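Local coordinates for putative fimbrial subunit (PDB 4HSQ), which serves as the major pilin SpaD of Corynebacterium diphtheriae, probably polymerising into the shaft of adhesive pili, and is represented here by domains D2 and D3, the latter holding a calcium ion, at residues 255-258 against 259-262; 64-67 against 68-72; 172-175 against 176-180; 208-212 against 213-217. All coordinates share one frame; numbering follows the deposited sequence.

Interaction 1 (255-258 against 259-262); sequences DKFE and GDDE. With CA (calcium ion), chain B.
Asp260 folds back onto Asp255, Lys256 and Phe257 in the calcium-binding loop between helix 248-252 and strand 264-271, where a type II beta turn runs from Phe257 to Asp260. Three hydrogen bonds fix this fold. Asp255 N donates to Asp260 O over 2.9 Å in a nearly straight bond (172° at hydrogen), with the donor in the carbonyl plane. Asp260 N closes the turn on Phe257 O at 3.0 Å, approaching from above that carbonyl plane. Lys256 N, finally, reaches Asp260 OD2 at 3.0 Å on the anti side of the carboxylate, only 17° out of its plane.

Carbon-to-oxygen contacts surround the same carboxylate: the CB of Lys256 lies 3.3 Å from Asp260 OD2, and this oxygen sits at the edge of the Phe257 ring. Beyond the loop, Phe257 and Asp260 both pack on Val266 of strand 264-271, which ties the turn to the body of the domain.

Metal binding uses the other carboxylate oxygen. With CG anti to the backbone N (chi1 -174°), Asp260 carries OD1 to the calcium ion at 2.4 Å, while OD2 takes the Lys256 N-H. The two oxygens thus have separate tasks, and the bond from Lys256, together with the metal, probably restrains rotation of the carboxylate. Ile251, Glu253 and Thr264 supply the remaining protein oxygens through their backbone carbonyls, so the ion joins the helix, the loop and the start of the strand. Next along the chain, the carbonyl oxygen of Asp261 meets calcium at 2.2 Å, and water 2 lies 2.5 Å from the ion.

Interaction 2 (64-67 against 68-72); sequences TVLG and TSDYT
Asp70 and Leu66 meet beside Gly67, at the turn that carries the chain from strand 64-65 into strand 71-73. The carboxylate of Asp70 is swung back beside its own backbone N (chi1 -64°), which brings OD2 to Gly67 N at 2.8 Å. The bond is nearly straight, 168° at hydrogen, yet the amide arrives on the anti side and 30° out of the carboxylate plane. In return Asp70 N donates to Gly67 O over 2.9 Å, from above the carbonyl plane. Side chain and main chain of one aspartate therefore grip the two polar atoms of one glycine, and Thr68 and Ser69 between them keep helical backbone angles.

Leu66 runs obliquely across the Asp70 side chain: its CB is 3.7 Å from Asp70 CB, and its CD1 is 3.8 Å from the same atom. Tyr71 also reaches Gly67: its ring carbon CE2 approaches Gly67 O to 3.3 Å at an oblique angle. Leu66 CB lies near the plane of that ring, 4.4 Å from Tyr71 CD2 at the edge, a loose apolar contact. Both residues also pack on Val59 and Leu87, so the turn joins the sheet of strand 51-61 to that of strand 82-87 in the first domain of this fragment.

Asp70 OD2 has a second partner in Lys94, with which it forms a salt bridge. An oxygen held by both an amide N-H and an ammonium group would be expected to favour the ionised carboxylate, making this buried charge part of the means by which the turn is held closed.

Interaction 3 (172-175 against 176-180); sequences QCTS and AAVLG
Gly180 N donates to Gln172 O over 2.7 Å, the shortest bond in a beta hairpin whose two arms meet through a type I turn from Ser175 to Val178. The bond is bent, 138° at hydrogen, and its donor is tilted from the carbonyl plane. Cys173 and Leu179 form a non-hydrogen-bonded antiparallel pair, whereas Ser175 and Val178 form a hydrogen-bonded one; the one-residue shift between these pairs is a beta bulge. Thr174 N reaches Val178 O only weakly at 3.4 Å, in keeping with the disturbed pairing.

Cys173 CB touches Leu179 CD2 at 4.2 Å. Its SG, lodged between backbone N and carbonyl carbon (chi1 63°), forms a disulfide with Cys224 of strand 222-229, and Leu179 packs on that same half-cystine. The hairpin base is thereby joined covalently to the neighbouring strand of the C-terminal, prealbumin-like domain.

At the tip, Val178 N closes the turn on Ser175 O at 3.1 Å. The serine side chain adds an ST turn of its own: Ala177 N donates to Ser175 OG over 3.1 Å, and the methyl CB of Ala177 lies 3.7 Å from that oxygen.

Interaction 4 (208-212 against 213-217); sequences TDFED and GKEAA
Phe210 pairs with Glu215 and Glu211 with Lys214 in a tight antiparallel hairpin, turned by a type I' beta turn with Asp212 and Gly213 at its corners, both at positive phi. Glu211 N donates to Lys214 O at 3.0 Å, nearly along the C=O axis; the return bond, Lys214 N to Glu211 O, is longer at 3.2 Å. Past this pair, Ala216 N donates to Asp209 O over 2.9 Å with a practically straight N-H (178°).

The Phe210 ring does most of the side-chain packing. Its CG is anti to the backbone N (chi1 -165°), which lays the ring along the opposing strand: the carbonyl carbon of Lys214 sits over one face, 3.4 Å above the plane and offset toward the rim. Glu215 meets the ring at its edge, with CD in the ring plane and 3.9 Å from Phe210 CD2. Tyr145 adds an edge-to-face stack. The carboxylates of Glu215 and Asp209 both form salt bridges with Arg248, whose charge probably offsets the repulsion between them.

On the hairpin face carrying Glu211 and Lys214, Lys214 NZ is hydrogen-bonded at 2.8 Å to water 3, which also binds Glu211 O, and to water 4, which lies 2.6 Å from Asp212 O; the lysine side chain thus reaches the turn carbonyls through water. Asp212 OD1 accepts the Ala13 N-H and OD2 forms a salt bridge with Lys11.

A type I' turn linking two directly paired strands is the classic two-residue beta hairpin, here in the prealbumin-like domain and touching the fragment's first domain.

Overall arrangement
Along the chain the order is interaction 2, 3, 4 and 1, each a local turn. Interaction 2 links strand 64-65 of one sheet to strand 71-73 of another in the fragment's first domain; the other three lie in the prealbumin-like domain, interaction 3 continuing strand 167-173. Interactions 3 and 4 are nearest, with centres about 19 Å and closest atoms about 7 Å apart. Interaction 1 lies about 26 Å from interaction 3 and about 24 Å from interaction 4, centre to centre, whereas about 49 Å separates it from interaction 2 across the chain's centre. A disulfide, a calcium ion and an interdomain salt bridge occur at three separate turns of this elongated pilin fragment.

Interaction 1 (255-258 against 259-262)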
# COMPACT_ATOMS: atom_id res chain seq x y z
N ASP A 255 -17.98 -15.85 3.37
CA ASP A 255 -19.12 -16.70 3.01
C ASP A 255 -20.48 -16.09 3.35
O ASP A 255 -21.44 -16.83 3.59
CB ASP A 255 -18.96 -18.10 3.63
CG ASP A 255 -17.76 -18.85 3.08
OD1 ASP A 255 -17.58 -18.88 1.84
OD2 ASP A 255 -17.04 -19.47 3.88
N LYS A 256 -20.57 -14.76 3.32
CA LYS A 256 -21.82 -14.03 3.57
C LYS A 256 -22.49 -13.67 2.24
O LYS A 256 -23.67 -13.37 2.22
CB LYS A 256 -21.59 -12.75 4.42
CG LYS A 256 -20.83 -12.98 5.73
CD LYS A 256 -21.54 -14.00 6.64
CE LYS A 256 -20.81 -14.25 7.94
NZ LYS A 256 -21.58 -15.20 8.78
N PHE A 257 -21.72 -13.69 1.15
CA PHE A 257 -22.13 -13.41 -0.24
C PHE A 257 -21.30 -14.24 -1.19
O PHE A 257 -20.20 -14.61 -0.82
CB PHE A 257 -21.90 -11.93 -0.60
CG PHE A 257 -22.43 -10.89 0.34
CD1 PHE A 257 -23.69 -10.34 0.15
CD2 PHE A 257 -21.65 -10.41 1.38
CE1 PHE A 257 -24.17 -9.36 1.01
CE2 PHE A 257 -22.14 -9.42 2.23
CZ PHE A 257 -23.39 -8.89 2.03
N GLU A 258 -21.75 -14.46 -2.43
CA GLU A 258 -20.90 -15.16 -3.39
C GLU A 258 -19.62 -14.32 -3.62
O GLU A 258 -19.71 -13.12 -3.76
CB GLU A 258 -21.67 -15.36 -4.70
CG GLU A 258 -20.93 -16.17 -5.74
CD GLU A 258 -21.63 -16.24 -7.08
OE1 GLU A 258 -22.74 -15.66 -7.22
OE2 GLU A 258 -21.09 -16.91 -7.98
N GLY A 259 -18.45 -14.97 -3.61
CA GLY A 259 -17.17 -14.29 -3.79
C GLY A 259 -16.64 -13.61 -2.54
O GLY A 259 -15.62 -12.93 -2.58
N ASP A 260 -17.31 -13.83 -1.39
CA ASP A 260 -16.91 -13.23 -0.14
C ASP A 260 -15.79 -14.02 0.53
O ASP A 260 -16.06 -14.89 1.37
CB ASP A 260 -18.12 -13.10 0.81
CG ASP A 260 -17.82 -12.35 2.08
OD1 ASP A 260 -16.79 -11.63 2.13
OD2 ASP A 260 -18.63 -12.44 3.03
N ASP A 261 -14.56 -13.73 0.16
CA ASP A 261 -13.45 -14.41 0.79
C ASP A 261 -12.84 -13.47 1.83
O ASP A 261 -13.37 -12.38 2.08
CB ASP A 261 -12.45 -14.94 -0.24
CG ASP A 261 -11.79 -13.88 -1.09
OD1 ASP A 261 -11.68 -12.75 -0.63
OD2 ASP A 261 -11.29 -14.22 -2.18
N GLU A 262 -11.75 -13.89 2.47
CA GLU A 262 -11.15 -13.12 3.55
C GLU A 262 -10.34 -11.88 3.06
O GLU A 262 -9.88 -11.13 3.91
CB GLU A 262 -10.28 -14.04 4.45
CG GLU A 262 -9.02 -14.59 3.79
CD GLU A 262 -9.16 -15.91 3.06
OE1 GLU A 262 -10.25 -16.19 2.50
OE2 GLU A 262 -8.16 -16.67 3.03
CA CA B . -14.72 -10.87 3.03
O HOH W 1 -16.86 -17.07 -0.22
O HOH W 2 -16.20 -9.12 3.98

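Interaction 2 (64-67 against 68-72)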
# COMPACT_ATOMS: atom_id res chain seq x y z
N THR A 64 23.86 14.74 6.02
CA THR A 64 24.38 14.75 4.65
C THR A 64 23.45 13.95 3.73
O THR A 64 23.33 12.74 3.89
CB THR A 64 25.82 14.20 4.60
OG1 THR A 64 26.61 14.86 5.58
CG2 THR A 64 26.45 14.32 3.22
N VAL A 65 22.90 14.60 2.70
CA VAL A 65 22.08 13.92 1.72
C VAL A 65 23.03 13.35 0.66
O VAL A 65 23.73 14.12 0.01
CB VAL A 65 20.98 14.83 1.12
CG1 VAL A 65 20.24 14.13 -0.00
CG2 VAL A 65 20.01 15.29 2.22
N LEU A 66 23.05 12.02 0.50
CA LEU A 66 23.96 11.40 -0.48
C LEU A 66 23.44 11.55 -1.90
O LEU A 66 22.24 11.72 -2.10
CB LEU A 66 24.19 9.91 -0.15
CG LEU A 66 24.86 9.54 1.18
CD1 LEU A 66 25.35 8.11 1.17
CD2 LEU A 66 26.03 10.46 1.51
N GLY A 67 24.36 11.54 -2.86
CA GLY A 67 24.02 11.59 -4.27
C GLY A 67 24.07 10.19 -4.87
O GLY A 67 24.52 9.25 -4.22
N THR A 68 23.64 10.04 -6.13
CA THR A 68 23.63 8.71 -6.78
C THR A 68 25.04 8.14 -7.01
O THR A 68 25.15 6.94 -7.17
CB THR A 68 22.82 8.72 -8.06
OG1 THR A 68 23.47 9.61 -8.97
CG2 THR A 68 21.35 9.12 -7.82
N SER A 69 26.12 8.94 -6.93
CA SER A 69 27.47 8.38 -7.03
C SER A 69 27.90 7.77 -5.69
O SER A 69 28.89 7.02 -5.65
CB SER A 69 28.48 9.46 -7.44
OG SER A 69 28.23 9.83 -8.79
N ASP A 70 27.16 8.07 -4.61
CA ASP A 70 27.48 7.64 -3.25
C ASP A 70 26.93 6.26 -2.90
O ASP A 70 27.28 5.70 -1.85
CB ASP A 70 26.98 8.67 -2.23
CG ASP A 70 27.68 10.02 -2.35
OD1 ASP A 70 28.89 10.04 -2.65
OD2 ASP A 70 27.02 11.04 -2.11
N TYR A 71 26.09 5.68 -3.78
CA TYR A 71 25.53 4.36 -3.52
C TYR A 71 25.18 3.67 -4.84
O TYR A 71 25.04 4.32 -5.87
CB TYR A 71 24.29 4.45 -2.60
CG TYR A 71 23.13 5.26 -3.16
CD1 TYR A 71 22.16 4.68 -3.98
CD2 TYR A 71 23.00 6.62 -2.86
CE1 TYR A 71 21.11 5.43 -4.51
CE2 TYR A 71 21.95 7.38 -3.38
CZ TYR A 71 21.00 6.77 -4.19
OH TYR A 71 19.94 7.49 -4.70
N THR A 72 25.04 2.35 -4.80
CA THR A 72 24.55 1.65 -5.99
C THR A 72 23.21 1.08 -5.59
O THR A 72 22.96 0.85 -4.40
CB THR A 72 25.50 0.56 -6.50
OG1 THR A 72 25.58 -0.47 -5.53
CG2 THR A 72 26.89 1.08 -6.86

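Interaction 3 (172-175 against 176-180)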
# COMPACT_ATOMS: atom_id res chain seq x y z
N GLN A 172 -13.36 8.94 -1.13
CA GLN A 172 -13.09 8.92 0.30
C GLN A 172 -14.28 9.68 0.89
O GLN A 172 -14.78 10.59 0.23
CB GLN A 172 -11.77 9.62 0.65
CG GLN A 172 -10.52 8.89 0.14
CD GLN A 172 -9.25 9.70 0.29
OE1 GLN A 172 -9.20 10.78 0.87
NE2 GLN A 172 -8.18 9.17 -0.26
N CYS A 173 -14.76 9.32 2.08
CA CYS A 173 -15.88 10.07 2.64
C CYS A 173 -15.87 9.97 4.15
O CYS A 173 -15.30 9.02 4.68
CB CYS A 173 -17.22 9.58 2.08
SG CYS A 173 -17.62 7.85 2.48
N THR A 174 -16.54 10.89 4.84
CA THR A 174 -16.70 10.70 6.29
C THR A 174 -18.02 9.96 6.48
O THR A 174 -18.16 9.20 7.43
CB THR A 174 -16.56 11.98 7.12
OG1 THR A 174 -17.32 13.01 6.53
CG2 THR A 174 -15.10 12.41 7.27
N SER A 175 -18.98 10.14 5.53
CA SER A 175 -20.29 9.46 5.52
C SER A 175 -20.85 9.50 4.10
O SER A 175 -20.36 10.27 3.26
CB SER A 175 -21.26 10.13 6.49
OG SER A 175 -21.94 11.23 5.91
N ALA A 176 -21.89 8.72 3.84
CA ALA A 176 -22.55 8.71 2.53
C ALA A 176 -23.18 10.08 2.20
O ALA A 176 -23.46 10.33 1.03
CB ALA A 176 -23.62 7.62 2.50
N ALA A 177 -23.40 10.95 3.22
CA ALA A 177 -24.00 12.28 3.00
C ALA A 177 -22.95 13.38 2.76
O ALA A 177 -23.34 14.50 2.41
CB ALA A 177 -24.85 12.66 4.21
N VAL A 178 -21.65 13.09 3.05
CA VAL A 178 -20.56 14.08 2.94
C VAL A 178 -19.35 13.41 2.25
O VAL A 178 -18.50 12.79 2.89
CB VAL A 178 -20.16 14.74 4.30
CG1 VAL A 178 -19.27 15.96 4.05
CG2 VAL A 178 -21.40 15.17 5.10
N LEU A 179 -19.31 13.55 0.93
CA LEU A 179 -18.21 13.01 0.12
C LEU A 179 -16.95 13.82 0.31
O LEU A 179 -17.00 15.04 0.47
CB LEU A 179 -18.59 13.00 -1.38
CG LEU A 179 -19.72 12.06 -1.79
CD1 LEU A 179 -19.96 12.12 -3.29
CD2 LEU A 179 -19.43 10.61 -1.37
N GLY A 180 -15.83 13.10 0.31
CA GLY A 180 -14.49 13.66 0.42
C GLY A 180 -13.82 13.59 -0.93
O GLY A 180 -14.46 13.81 -1.96

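Interaction 4 (208-212 against 213-217)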
# COMPACT_ATOMS: atom_id res chain seq x y z
N THR A 208 -9.03 1.15 6.13
CA THR A 208 -9.18 2.41 6.87
C THR A 208 -8.70 2.36 8.33
O THR A 208 -8.48 3.42 8.91
CB THR A 208 -10.65 2.83 6.87
OG1 THR A 208 -11.43 1.80 7.52
CG2 THR A 208 -11.19 3.05 5.46
N ASP A 209 -8.56 1.18 8.93
CA ASP A 209 -8.29 1.07 10.38
C ASP A 209 -6.82 0.88 10.75
O ASP A 209 -6.49 0.72 11.92
CB ASP A 209 -9.14 -0.10 10.97
CG ASP A 209 -8.80 -1.44 10.37
OD1 ASP A 209 -8.74 -1.54 9.12
OD2 ASP A 209 -8.54 -2.39 11.14
N PHE A 210 -5.92 0.85 9.76
CA PHE A 210 -4.51 0.61 10.01
C PHE A 210 -3.76 1.29 8.90
O PHE A 210 -4.05 1.04 7.72
CB PHE A 210 -4.24 -0.88 10.05
CG PHE A 210 -2.92 -1.27 10.65
CD1 PHE A 210 -1.77 -1.29 9.87
CD2 PHE A 210 -2.83 -1.68 11.98
CE1 PHE A 210 -0.55 -1.68 10.42
CE2 PHE A 210 -1.61 -2.09 12.52
CZ PHE A 210 -0.48 -2.10 11.73
N GLU A 211 -2.83 2.16 9.26
CA GLU A 211 -2.07 2.91 8.25
C GLU A 211 -0.75 3.38 8.82
O GLU A 211 -0.61 3.58 10.04
CB GLU A 211 -2.88 4.08 7.67
CG GLU A 211 -3.05 5.27 8.60
CD GLU A 211 -4.24 6.14 8.28
OE1 GLU A 211 -4.88 5.94 7.22
OE2 GLU A 211 -4.53 7.04 9.10
N ASP A 212 0.24 3.53 7.91
CA ASP A 212 1.60 3.97 8.30
C ASP A 212 2.21 3.05 9.40
O ASP A 212 2.98 3.51 10.25
CB ASP A 212 1.61 5.46 8.74
CG ASP A 212 1.15 6.44 7.68
OD1 ASP A 212 1.17 6.08 6.46
OD2 ASP A 212 0.78 7.58 8.05
N GLY A 213 1.90 1.76 9.32
CA GLY A 213 2.46 0.75 10.20
C GLY A 213 1.84 0.62 11.58
O GLY A 213 2.33 -0.18 12.38
N LYS A 214 0.74 1.31 11.85
CA LYS A 214 0.12 1.19 13.16
C LYS A 214 -1.40 1.34 13.07
O LYS A 214 -1.92 1.83 12.06
CB LYS A 214 0.75 2.21 14.15
CG LYS A 214 0.39 3.65 13.83
CD LYS A 214 1.26 4.68 14.54
CE LYS A 214 0.77 6.09 14.25
NZ LYS A 214 0.77 6.43 12.79
N GLU A 215 -2.12 0.95 14.15
CA GLU A 215 -3.58 1.13 14.22
C GLU A 215 -3.92 2.58 14.00
O GLU A 215 -3.19 3.44 14.49
CB GLU A 215 -4.12 0.67 15.59
CG GLU A 215 -3.80 -0.78 15.92
CD GLU A 215 -4.74 -1.82 15.35
OE1 GLU A 215 -5.87 -1.46 14.95
OE2 GLU A 215 -4.35 -3.02 15.33
N ALA A 216 -4.97 2.88 13.23
CA ALA A 216 -5.31 4.27 13.02
C ALA A 216 -5.99 4.80 14.29
O ALA A 216 -6.63 4.03 15.01
CB ALA A 216 -6.23 4.43 11.82
N ALA A 217 -5.83 6.08 14.58
CA ALA A 217 -6.53 6.65 15.74
C ALA A 217 -8.04 6.64 15.44
O ALA A 217 -8.39 6.73 14.25
CB ALA A 217 -6.03 8.07 16.00
O HOH W 3 -1.64 5.25 11.98
O HOH W 4 3.23 5.40 12.07